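Peptidase M16 inactive domain family protein (Pseudomonas fluorescens, PDB 3GWB) is probably a non-catalytic relative of the zinc-dependent M16 peptidases, a family generally assigned metal binding and hydrolase activity. Local coordinates at residues 190-196 with 221-227; 119-124 with 184-188; 251-255 with 326-331; 61-65 with 129-133. All coordinates share one frame. Numbering follows the deposited sequence.

Contact 1 (190-196 with 221-227)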
loop_
_atom_site.group_PDB
_atom_site.type_symbol
_atom_site.label_atom_id
_atom_site.label_comp_id
_atom_site.label_asym_id
_atom_site.label_seq_id
_atom_site.Cartn_x
_atom_site.Cartn_y
_atom_site.Cartn_z
ATOM N N LYS A 190 11.801 7.574 26.722
ATOM C CA LYS A 190 10.834 6.973 27.630
ATOM C C LYS A 190 10.125 5.733 27.076
ATOM O O LYS A 190 10.065 4.693 27.733
ATOM C CB LYS A 190 9.777 8.018 28.001
ATOM C CG LYS A 190 8.598 7.474 28.796
ATOM C CD LYS A 190 7.673 8.598 29.287
ATOM C CE LYS A 190 6.911 9.262 28.153
ATOM N NZ LYS A 190 5.984 8.294 27.496
ATOM N N ALA A 191 9.589 5.855 25.865
ATOM C CA ALA A 191 8.824 4.773 25.248
ATOM C C ALA A 191 9.633 3.716 24.510
ATOM O O ALA A 191 9.176 2.584 24.341
ATOM C CB ALA A 191 7.764 5.369 24.315
ATOM N N TYR A 192 10.826 4.069 24.054
ATOM C CA TYR A 192 11.638 3.088 23.353
ATOM C C TYR A 192 12.715 2.486 24.248
ATOM O O TYR A 192 13.660 1.853 23.775
ATOM C CB TYR A 192 12.242 3.707 22.090
ATOM C CG TYR A 192 11.223 3.833 20.967
ATOM C CD1 TYR A 192 10.183 4.764 21.046
ATOM C CD2 TYR A 192 11.262 2.986 19.863
ATOM C CE1 TYR A 192 9.210 4.842 20.058
ATOM C CE2 TYR A 192 10.287 3.056 18.861
ATOM C CZ TYR A 192 9.266 3.987 18.972
ATOM O OH TYR A 192 8.296 4.050 18.000
ATOM N N ALA A 193 12.559 2.675 25.556
ATOM C CA ALA A 193 13.504 2.128 26.526
ATOM C C ALA A 193 13.474 0.596 26.433
ATOM O O ALA A 193 12.429 -0.006 26.177
ATOM C CB ALA A 193 13.137 2.593 27.943
ATOM N N ALA A 194 14.628 -0.026 26.632
ATOM C CA ALA A 194 14.752 -1.476 26.554
ATOM C C ALA A 194 13.761 -2.232 27.439
ATOM O O ALA A 194 13.250 -3.282 27.055
ATOM C CB ALA A 194 16.175 -1.879 26.896
ATOM N N GLY A 195 13.491 -1.706 28.629
ATOM C CA GLY A 195 12.555 -2.377 29.514
ATOM C C GLY A 195 11.121 -2.322 29.013
ATOM O O GLY A 195 10.248 -3.009 29.544
ATOM N N ASN A 196 10.881 -1.519 27.977
ATOM C CA ASN A 196 9.541 -1.342 27.412
ATOM C C ASN A 196 9.357 -2.038 26.062
ATOM O O ASN A 196 8.397 -1.760 25.340
ATOM C CB ASN A 196 9.266 0.163 27.247
ATOM C CG ASN A 196 7.793 0.482 27.106
ATOM O OD1 ASN A 196 6.976 0.035 27.908
ATOM N ND2 ASN A 196 7.447 1.280 26.093
ATOM N N LEU A 221 19.297 0.186 22.721
ATOM C CA LEU A 221 18.117 0.990 23.047
ATOM C C LEU A 221 18.361 1.852 24.273
ATOM O O LEU A 221 19.274 1.595 25.052
ATOM C CB LEU A 221 16.908 0.084 23.335
ATOM C CG LEU A 221 16.358 -0.782 22.194
ATOM C CD1 LEU A 221 15.242 -1.699 22.700
ATOM C CD2 LEU A 221 15.848 0.120 21.099
ATOM N N PRO A 222 17.557 2.907 24.449
ATOM C CA PRO A 222 17.755 3.745 25.633
ATOM C C PRO A 222 17.439 2.850 26.838
ATOM O O PRO A 222 16.621 1.930 26.727
ATOM C CB PRO A 222 16.709 4.846 25.455
ATOM C CG PRO A 222 16.524 4.918 23.952
ATOM C CD PRO A 222 16.541 3.477 23.545
ATOM N N LYS A 223 18.086 3.098 27.974
ATOM C CA LYS A 223 17.839 2.308 29.176
ATOM C C LYS A 223 16.636 2.882 29.907
ATOM O O LYS A 223 16.490 4.101 30.002
ATOM C CB LYS A 223 19.051 2.346 30.110
ATOM C CG LYS A 223 20.038 1.202 29.928
ATOM C CD LYS A 223 20.754 1.261 28.615
ATOM C CE LYS A 223 21.685 0.065 28.476
ATOM N NZ LYS A 223 22.293 0.021 27.129
ATOM N N GLY A 224 15.779 2.011 30.428
ATOM C CA GLY A 224 14.604 2.491 31.141
ATOM C C GLY A 224 13.593 1.389 31.400
ATOM O O GLY A 224 13.647 0.340 30.770
ATOM N N PRO A 225 12.639 1.606 32.311
ATOM C CA PRO A 225 11.643 0.578 32.610
ATOM C C PRO A 225 10.453 0.577 31.654
ATOM O O PRO A 225 10.328 1.446 30.789
ATOM C CB PRO A 225 11.229 0.930 34.031
ATOM C CG PRO A 225 11.217 2.429 33.972
ATOM C CD PRO A 225 12.502 2.752 33.229
ATOM N N ALA A 226 9.587 -0.414 31.823
ATOM C CA ALA A 226 8.388 -0.530 31.017
ATOM C C ALA A 226 7.419 0.531 31.518
ATOM O O ALA A 226 7.434 0.878 32.702
ATOM C CB ALA A 226 7.780 -1.900 31.193
ATOM N N LEU A 227 6.591 1.052 30.620
ATOM C CA LEU A 227 5.614 2.058 31.001
ATOM C C LEU A 227 4.437 1.331 31.634
ATOM O O LEU A 227 4.234 0.145 31.383
ATOM C CB LEU A 227 5.155 2.848 29.772
ATOM C CG LEU A 227 6.263 3.646 29.075
ATOM C CD1 LEU A 227 5.677 4.407 27.900
ATOM C CD2 LEU A 227 6.925 4.597 30.068
HETATM O O HOH W 1 10.494 4.056 30.302
HETATM O O HOH W 2 4.573 -1.716 28.661
#
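Three hydrogen bonds join 190-196 to 221-227. A194 N donates to P222 O at 2.8 Å, L227 N to N196 OD1 at 2.9 Å and nearly straight, and, more weakly, G195 N to G224 O at 3.0 Å. The other end of the N196 amide turns back on its own segment, ND2 giving a 2.8 Å bond to A191 O just where the helix ends, so one side chain ties the helix terminus to the passing loop; ND2 also bonds A43 O. One water bridges K190 O and P225 O, 2.7 Å from each. In the alpha+beta fold of M16 peptidases this is the link between helix 181-191 and strand 197-203, with the loop leaving helix 207-220 wrapped around it. The turn closes through N196 N to A193 O, 2.8 Å. G195 lies so close to the loop that an ideal CB would sit 2.3 Å from G224 O; a CB on G224 would come 2.7 Å from A193 CB. A193 CA makes a CA-H...O contact with P222 O at 3.1 Å. Around these bonds apolar atoms pack: A194 CB meets L221 CB at 4.1 Å, and K190 CG lies 3.6 Å from L227 CD2.

Contact 2 (119-124 with 184-188); sequences VGKPTF and LKAFH
Segment 119-124 is the last turn of helix 105-120 and the loop after it: V119 and G120 are helical, K121 breaks away at phi/psi -133/55, P122 is extended, T123 sits at -100/-9, and F124 is left-handed at 46/72. Segment 184-188 is regular helix within 181-191. CA atoms are 8.6 Å apart for G120 and H188 and 7.9 Å for F124 and L184. H188, chi1 t and chi2 -93°, sends NE2 to V119 O, in that last turn, at 2.8 Å. P122 CG rests over one face of the H188 imidazole, 3.8 Å from its centroid. F124, chi1 m and chi2 -70°, directs its edge at the H188 ring in an offset edge-to-face pair, centroids 5.9 Å apart and planes at 74°. L184 CB lies over a face of the F124 ring, 4.3 Å from its centroid. An imidazole hydrogen bond to a carbonyl in a helix's last turn, backed by aromatic and CH-pi packing, here joins two helices of the alpha+beta fold of M16 peptidases.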
loop_
_atom_site.group_PDB
_atom_site.type_symbol
_atom_site.label_atom_id
_atom_site.label_comp_id
_atom_site.label_asym_id
_atom_site.label_seq_id
_atom_site.Cartn_x
_atom_site.Cartn_y
_atom_site.Cartn_z
ATOM N N VAL A 119 16.867 2.270 15.465
ATOM C CA VAL A 119 15.863 2.226 16.515
ATOM C C VAL A 119 16.342 2.771 17.858
ATOM O O VAL A 119 15.566 3.380 18.582
ATOM C CB VAL A 119 15.331 0.785 16.702
ATOM C CG1 VAL A 119 14.180 0.767 17.699
ATOM C CG2 VAL A 119 14.878 0.228 15.353
ATOM N N GLY A 120 17.618 2.585 18.181
ATOM C CA GLY A 120 18.115 3.066 19.463
ATOM C C GLY A 120 18.737 4.454 19.522
ATOM O O GLY A 120 18.730 5.094 20.578
ATOM N N LYS A 121 19.288 4.934 18.411
ATOM C CA LYS A 121 19.911 6.254 18.408
ATOM C C LYS A 121 19.508 7.127 17.223
ATOM O O LYS A 121 20.356 7.614 16.478
ATOM C CB LYS A 121 21.432 6.107 18.444
ATOM C CG LYS A 121 21.950 5.346 19.668
ATOM C CD LYS A 121 23.461 5.167 19.612
ATOM C CE LYS A 121 23.995 4.429 20.841
ATOM N NZ LYS A 121 23.390 3.073 21.015
ATOM N N PRO A 122 18.203 7.327 17.021
ATOM C CA PRO A 122 17.773 8.166 15.899
ATOM C C PRO A 122 18.175 9.625 16.162
ATOM O O PRO A 122 18.234 10.057 17.318
ATOM C CB PRO A 122 16.260 7.973 15.895
ATOM C CG PRO A 122 15.959 7.798 17.361
ATOM C CD PRO A 122 17.047 6.850 17.801
ATOM N N THR A 123 18.458 10.374 15.097
ATOM C CA THR A 123 18.861 11.776 15.237
ATOM C C THR A 123 17.751 12.795 14.979
ATOM O O THR A 123 17.936 13.989 15.229
ATOM C CB THR A 123 20.031 12.112 14.299
ATOM O OG1 THR A 123 19.672 11.770 12.954
ATOM C CG2 THR A 123 21.278 11.346 14.712
ATOM N N PHE A 124 16.611 12.325 14.479
ATOM C CA PHE A 124 15.468 13.188 14.183
ATOM C C PHE A 124 15.892 14.456 13.441
ATOM O O PHE A 124 15.877 15.552 14.009
ATOM C CB PHE A 124 14.746 13.576 15.479
ATOM C CG PHE A 124 14.332 12.400 16.321
ATOM C CD1 PHE A 124 13.313 11.548 15.903
ATOM C CD2 PHE A 124 14.965 12.143 17.535
ATOM C CE1 PHE A 124 12.934 10.452 16.682
ATOM C CE2 PHE A 124 14.595 11.051 18.319
ATOM C CZ PHE A 124 13.576 10.206 17.893
ATOM N N LEU A 184 10.136 14.746 20.788
ATOM C CA LEU A 184 10.367 13.464 20.147
ATOM C C LEU A 184 11.488 12.743 20.881
ATOM O O LEU A 184 11.419 11.531 21.100
ATOM C CB LEU A 184 10.759 13.654 18.680
ATOM C CG LEU A 184 9.717 14.275 17.744
ATOM C CD1 LEU A 184 10.235 14.205 16.305
ATOM C CD2 LEU A 184 8.391 13.536 17.865
ATOM N N LYS A 185 12.517 13.503 21.249
ATOM C CA LYS A 185 13.670 12.956 21.949
ATOM C C LYS A 185 13.273 12.412 23.310
ATOM O O LYS A 185 13.707 11.328 23.707
ATOM C CB LYS A 185 14.756 14.027 22.109
ATOM C CG LYS A 185 15.526 14.324 20.833
ATOM C CD LYS A 185 16.599 15.377 21.079
ATOM C CE LYS A 185 17.396 15.652 19.816
ATOM N NZ LYS A 185 18.472 16.659 20.040
ATOM N N ALA A 186 12.438 13.164 24.014
ATOM C CA ALA A 186 11.978 12.760 25.337
ATOM C C ALA A 186 11.039 11.561 25.259
ATOM O O ALA A 186 11.108 10.661 26.099
ATOM C CB ALA A 186 11.283 13.925 26.023
ATOM N N PHE A 187 10.148 11.549 24.267
ATOM C CA PHE A 187 9.225 10.428 24.113
ATOM C C PHE A 187 10.004 9.152 23.800
ATOM O O PHE A 187 9.719 8.089 24.351
ATOM C CB PHE A 187 8.220 10.677 22.987
ATOM C CG PHE A 187 7.205 9.578 22.837
ATOM C CD1 PHE A 187 6.177 9.440 23.767
ATOM C CD2 PHE A 187 7.318 8.634 21.819
ATOM C CE1 PHE A 187 5.270 8.389 23.677
ATOM C CE2 PHE A 187 6.411 7.575 21.722
ATOM C CZ PHE A 187 5.394 7.449 22.655
ATOM N N HIS A 188 10.982 9.261 22.907
ATOM C CA HIS A 188 11.810 8.119 22.520
ATOM C C HIS A 188 12.587 7.531 23.701
ATOM O O HIS A 188 12.648 6.313 23.867
ATOM C CB HIS A 188 12.782 8.540 21.412
ATOM C CG HIS A 188 13.617 7.419 20.877
ATOM N ND1 HIS A 188 14.869 7.122 21.371
ATOM C CD2 HIS A 188 13.361 6.495 19.924
ATOM C CE1 HIS A 188 15.346 6.058 20.747
ATOM N NE2 HIS A 188 14.448 5.659 19.864
#

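Contact 3 (251-255 with 326-331); sequences SLMLA and TLKLVQ
L254 reaches across to the helix with its CD2, which lies 4.0 Å from L327 CD1, 4.3 Å from V330 CG1 and 3.8 Å from Q331 CG, so that one methyl meets three side chains from two adjacent turns, L327 on one and V330 and Q331 on the next. The strand segment 251-255 is extended and the helix segment 326-331 regular, with V330 N bonded to T326 O at 2.9 Å and Q331 N to L327 O at 3.1 Å. Their short axes approach to 10.1 Å and run in the same general direction, 29° apart (signed crossing -29°). Nearest CA pairs are L252 with L327 at 7.2 Å and L254 with Q331 at 8.8 Å. Alternation along the strand turns L252 and L254 to the helix and selenomethionine M253 to the other face of the sheet, where helix 147-160 receives it. L252 has chi1 m and chi2 t; its CD2 is 4.3 Å from L327 CB and its CD1 4.3 Å from T326 CG2. L254 is m, p. On the helix L327 adopts t, p, its end swinging in between the two strand leucines, and V330 has chi1 t. The T326 hydroxyl bonds instead to M322 O. Side chains of strands 311-319 and 414-419 continue the apolar layer, a helix layered on the sheet as in the alpha+beta M16 domains.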
loop_
_atom_site.group_PDB
_atom_site.type_symbol
_atom_site.label_atom_id
_atom_site.label_comp_id
_atom_site.label_asym_id
_atom_site.label_seq_id
_atom_site.Cartn_x
_atom_site.Cartn_y
_atom_site.Cartn_z
ATOM N N SER A 251 -22.091 5.645 4.716
ATOM C CA SER A 251 -21.225 4.798 5.516
ATOM C C SER A 251 -21.895 4.502 6.846
ATOM O O SER A 251 -22.322 5.419 7.546
ATOM C CB SER A 251 -19.886 5.496 5.750
ATOM O OG SER A 251 -19.207 4.923 6.854
ATOM N N LEU A 252 -21.984 3.218 7.183
ATOM C CA LEU A 252 -22.612 2.772 8.421
ATOM C C LEU A 252 -21.601 2.060 9.313
ATOM O O LEU A 252 -20.898 1.152 8.870
ATOM C CB LEU A 252 -23.755 1.801 8.112
ATOM C CG LEU A 252 -24.949 2.275 7.286
ATOM C CD1 LEU A 252 -25.795 1.065 6.903
ATOM C CD2 LEU A 252 -25.765 3.284 8.086
HETATM N N MSE A 253 -21.539 2.463 10.576
HETATM C CA MSE A 253 -20.625 1.840 11.520
HETATM C C MSE A 253 -21.328 1.610 12.848
HETATM O O MSE A 253 -21.957 2.518 13.393
HETATM C CB MSE A 253 -19.399 2.726 11.739
HETATM C CG MSE A 253 -18.631 3.049 10.477
HETATM SE SE MSE A 253 -17.069 3.828 10.890
HETATM C CE MSE A 253 -16.173 2.445 11.518
ATOM N N LEU A 254 -21.234 0.387 13.353
ATOM C CA LEU A 254 -21.843 0.030 14.626
ATOM C C LEU A 254 -20.724 -0.526 15.481
ATOM O O LEU A 254 -19.827 -1.194 14.970
ATOM C CB LEU A 254 -22.925 -1.036 14.448
ATOM C CG LEU A 254 -24.097 -0.726 13.517
ATOM C CD1 LEU A 254 -23.651 -0.866 12.069
ATOM C CD2 LEU A 254 -25.242 -1.691 13.802
ATOM N N ALA A 255 -20.770 -0.261 16.781
ATOM C CA ALA A 255 -19.719 -0.743 17.654
ATOM C C ALA A 255 -20.058 -0.642 19.128
ATOM O O ALA A 255 -21.014 0.022 19.524
ATOM C CB ALA A 255 -18.425 0.033 17.375
ATOM N N THR A 326 -31.168 -0.640 5.600
ATOM C CA THR A 326 -30.024 -1.530 5.721
ATOM C C THR A 326 -29.507 -1.585 7.156
ATOM O O THR A 326 -29.100 -2.645 7.632
ATOM C CB THR A 326 -28.886 -1.094 4.777
ATOM O OG1 THR A 326 -29.388 -1.021 3.436
ATOM C CG2 THR A 326 -27.744 -2.104 4.810
ATOM N N LEU A 327 -29.526 -0.449 7.844
ATOM C CA LEU A 327 -29.062 -0.392 9.225
ATOM C C LEU A 327 -29.944 -1.249 10.129
ATOM O O LEU A 327 -29.450 -1.910 11.041
ATOM C CB LEU A 327 -29.057 1.054 9.734
ATOM C CG LEU A 327 -28.672 1.245 11.208
ATOM C CD1 LEU A 327 -27.246 0.778 11.442
ATOM C CD2 LEU A 327 -28.818 2.711 11.594
ATOM N N LYS A 328 -31.252 -1.222 9.881
ATOM C CA LYS A 328 -32.195 -2.009 10.667
ATOM C C LYS A 328 -31.919 -3.482 10.426
ATOM O O LYS A 328 -31.926 -4.280 11.360
ATOM C CB LYS A 328 -33.636 -1.709 10.252
ATOM C CG LYS A 328 -34.040 -0.251 10.352
ATOM C CD LYS A 328 -34.088 0.230 11.789
ATOM C CE LYS A 328 -34.570 1.677 11.866
ATOM N NZ LYS A 328 -35.902 1.857 11.226
ATOM N N LEU A 329 -31.690 -3.832 9.162
ATOM C CA LEU A 329 -31.411 -5.210 8.775
ATOM C C LEU A 329 -30.171 -5.739 9.486
ATOM O O LEU A 329 -30.205 -6.811 10.083
ATOM C CB LEU A 329 -31.214 -5.313 7.253
ATOM C CG LEU A 329 -30.704 -6.642 6.674
ATOM C CD1 LEU A 329 -31.718 -7.747 6.939
ATOM C CD2 LEU A 329 -30.449 -6.494 5.175
ATOM N N VAL A 330 -29.078 -4.984 9.417
ATOM C CA VAL A 330 -27.835 -5.400 10.060
ATOM C C VAL A 330 -28.067 -5.625 11.548
ATOM O O VAL A 330 -27.606 -6.617 12.114
ATOM C CB VAL A 330 -26.727 -4.341 9.870
ATOM C CG1 VAL A 330 -25.527 -4.669 10.743
ATOM C CG2 VAL A 330 -26.300 -4.303 8.415
ATOM N N GLN A 331 -28.776 -4.698 12.184
ATOM C CA GLN A 331 -29.064 -4.827 13.609
ATOM C C GLN A 331 -29.876 -6.093 13.890
ATOM O O GLN A 331 -29.594 -6.808 14.847
ATOM C CB GLN A 331 -29.823 -3.599 14.118
ATOM C CG GLN A 331 -28.985 -2.333 14.153
ATOM C CD GLN A 331 -29.754 -1.137 14.683
ATOM O OE1 GLN A 331 -30.742 -0.707 14.085
ATOM N NE2 GLN A 331 -29.304 -0.594 15.811
#

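Contact 4 (61-65 with 129-133)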
loop_
_atom_site.group_PDB
_atom_site.type_symbol
_atom_site.label_atom_id
_atom_site.label_comp_id
_atom_site.label_asym_id
_atom_site.label_seq_id
_atom_site.Cartn_x
_atom_site.Cartn_y
_atom_site.Cartn_z
ATOM N N ALA A 61 7.799 7.177 13.032
ATOM C CA ALA A 61 8.036 7.446 11.624
ATOM C C ALA A 61 9.412 8.051 11.389
ATOM O O ALA A 61 9.990 7.882 10.317
ATOM C CB ALA A 61 6.965 8.395 11.090
HETATM N N MSE A 62 9.934 8.751 12.392
HETATM C CA MSE A 62 11.236 9.409 12.270
HETATM C C MSE A 62 12.457 8.532 12.566
HETATM O O MSE A 62 13.592 8.958 12.346
HETATM C CB MSE A 62 11.267 10.642 13.180
HETATM C CG MSE A 62 10.326 11.786 12.762
HETATM SE SE MSE A 62 10.992 12.777 11.408
HETATM C CE MSE A 62 12.437 13.491 12.245
ATOM N N LEU A 63 12.234 7.312 13.048
ATOM C CA LEU A 63 13.336 6.416 13.391
ATOM C C LEU A 63 14.365 6.245 12.284
ATOM O O LEU A 63 15.555 6.483 12.497
ATOM C CB LEU A 63 12.801 5.038 13.796
ATOM C CG LEU A 63 11.848 4.984 14.998
ATOM C CD1 LEU A 63 11.421 3.545 15.242
ATOM C CD2 LEU A 63 12.532 5.545 16.241
ATOM N N ASN A 64 13.914 5.840 11.102
ATOM C CA ASN A 64 14.838 5.620 9.993
ATOM C C ASN A 64 15.062 6.834 9.102
ATOM O O ASN A 64 15.462 6.687 7.946
ATOM C CB ASN A 64 14.367 4.439 9.141
ATOM C CG ASN A 64 13.185 4.789 8.273
ATOM O OD1 ASN A 64 12.372 5.640 8.629
ATOM N ND2 ASN A 64 13.073 4.123 7.130
ATOM N N GLU A 65 14.799 8.027 9.632
ATOM C CA GLU A 65 15.004 9.262 8.883
ATOM C C GLU A 65 16.429 9.770 9.060
ATOM O O GLU A 65 16.837 10.716 8.386
ATOM C CB GLU A 65 14.032 10.355 9.341
ATOM C CG GLU A 65 12.614 10.178 8.847
ATOM C CD GLU A 65 12.514 10.169 7.327
ATOM O OE1 GLU A 65 13.189 10.992 6.665
ATOM O OE2 GLU A 65 11.743 9.345 6.791
ATOM N N LEU A 129 11.498 16.065 9.815
ATOM C CA LEU A 129 10.332 16.361 10.644
ATOM C C LEU A 129 9.372 17.301 9.911
ATOM O O LEU A 129 8.156 17.188 10.041
ATOM C CB LEU A 129 10.766 17.004 11.966
ATOM C CG LEU A 129 9.663 17.369 12.967
ATOM C CD1 LEU A 129 8.936 16.108 13.428
ATOM C CD2 LEU A 129 10.274 18.105 14.150
ATOM N N ALA A 130 9.930 18.233 9.149
ATOM C CA ALA A 130 9.125 19.183 8.400
ATOM C C ALA A 130 8.427 18.437 7.268
ATOM O O ALA A 130 7.258 18.678 6.983
ATOM C CB ALA A 130 10.014 20.290 7.845
ATOM N N ARG A 131 9.146 17.519 6.634
ATOM C CA ARG A 131 8.582 16.749 5.533
ATOM C C ARG A 131 7.446 15.848 6.016
ATOM O O ARG A 131 6.409 15.745 5.363
ATOM C CB ARG A 131 9.661 15.891 4.876
ATOM C CG ARG A 131 9.273 15.373 3.510
ATOM C CD ARG A 131 10.242 14.312 3.011
ATOM N NE ARG A 131 9.992 13.010 3.626
ATOM C CZ ARG A 131 10.847 12.369 4.419
ATOM N NH1 ARG A 131 12.030 12.909 4.709
ATOM N NH2 ARG A 131 10.522 11.181 4.919
ATOM N N ILE A 132 7.650 15.197 7.159
ATOM C CA ILE A 132 6.641 14.304 7.720
ATOM C C ILE A 132 5.412 15.068 8.190
ATOM O O ILE A 132 4.283 14.645 7.929
ATOM C CB ILE A 132 7.204 13.485 8.909
ATOM C CG1 ILE A 132 8.449 12.716 8.463
ATOM C CG2 ILE A 132 6.159 12.494 9.410
ATOM C CD1 ILE A 132 8.212 11.794 7.297
ATOM N N LYS A 133 5.622 16.186 8.885
ATOM C CA LYS A 133 4.500 16.992 9.358
ATOM C C LYS A 133 3.682 17.480 8.174
ATOM O O LYS A 133 2.455 17.527 8.243
ATOM C CB LYS A 133 4.972 18.212 10.151
ATOM C CG LYS A 133 5.609 17.898 11.492
ATOM C CD LYS A 133 5.753 19.174 12.308
ATOM C CE LYS A 133 6.382 18.915 13.661
ATOM N NZ LYS A 133 6.407 20.151 14.485
#
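This is a helix-to-helix contact with a buried apolar centre and a salt bridge at its margin, joining the C-terminal part of helix 55-62 and the residues that follow to the early part of helix 126-143. Both belong to the helical layer of the first alpha+beta unit of the M16 fold, the one built around the sheet with strands 35-42 and 197-203. Selenomethionine M62 fills the middle: its chain is m at all three chi angles, which brings its tip to the partner helix, with SE 3.9 Å from I132 CG1 and CE 3.9 Å from L129 CB. The M62 and L129 CA atoms, 7.2 Å apart, mark the nearest backbone approach. The same helix face is shared with L58, which touches both L129 and I132, while F124 and P125 pack on M62. After M62 the chain turns, E65 N bonding to M62 O at 3.1 Å, and E65 points at the partner helix. Its carboxylate is also hydrogen-bonded through OE1 to S128 OG, one residue before the helical segment. R131, an exposed residue, reaches over with its first two chi angles t and chi3 p, and presents its guanidinium edge to E65 in a two-pronged pairing: R131 NH2 lies 2.9 Å from E65 OE2, and R131 NH1 3.0 Å from E65 OE1.

Contacts 1, 2 and 4 cluster on one half of the chain, whereas contact 3 lies in the other, its centre about 42 Å from that of contact 1. Contacts 1 and 2 share helix 181-191 and touch where P222 packs on H188; contacts 2 and 4 meet through F124 on M62 and L184 on L129, their centres about 11 Å apart; contacts 1 and 4 touch where Y192 packs on L63. Chemistry follows place. Contact 1, partly buried, relies on backbone and amide hydrogen bonds with water; contact 2 is buried and mixes one imidazole bond with ring packing; contact 4 pairs a buried apolar patch with a charged margin; contact 3, between sheet and helix, is apolar.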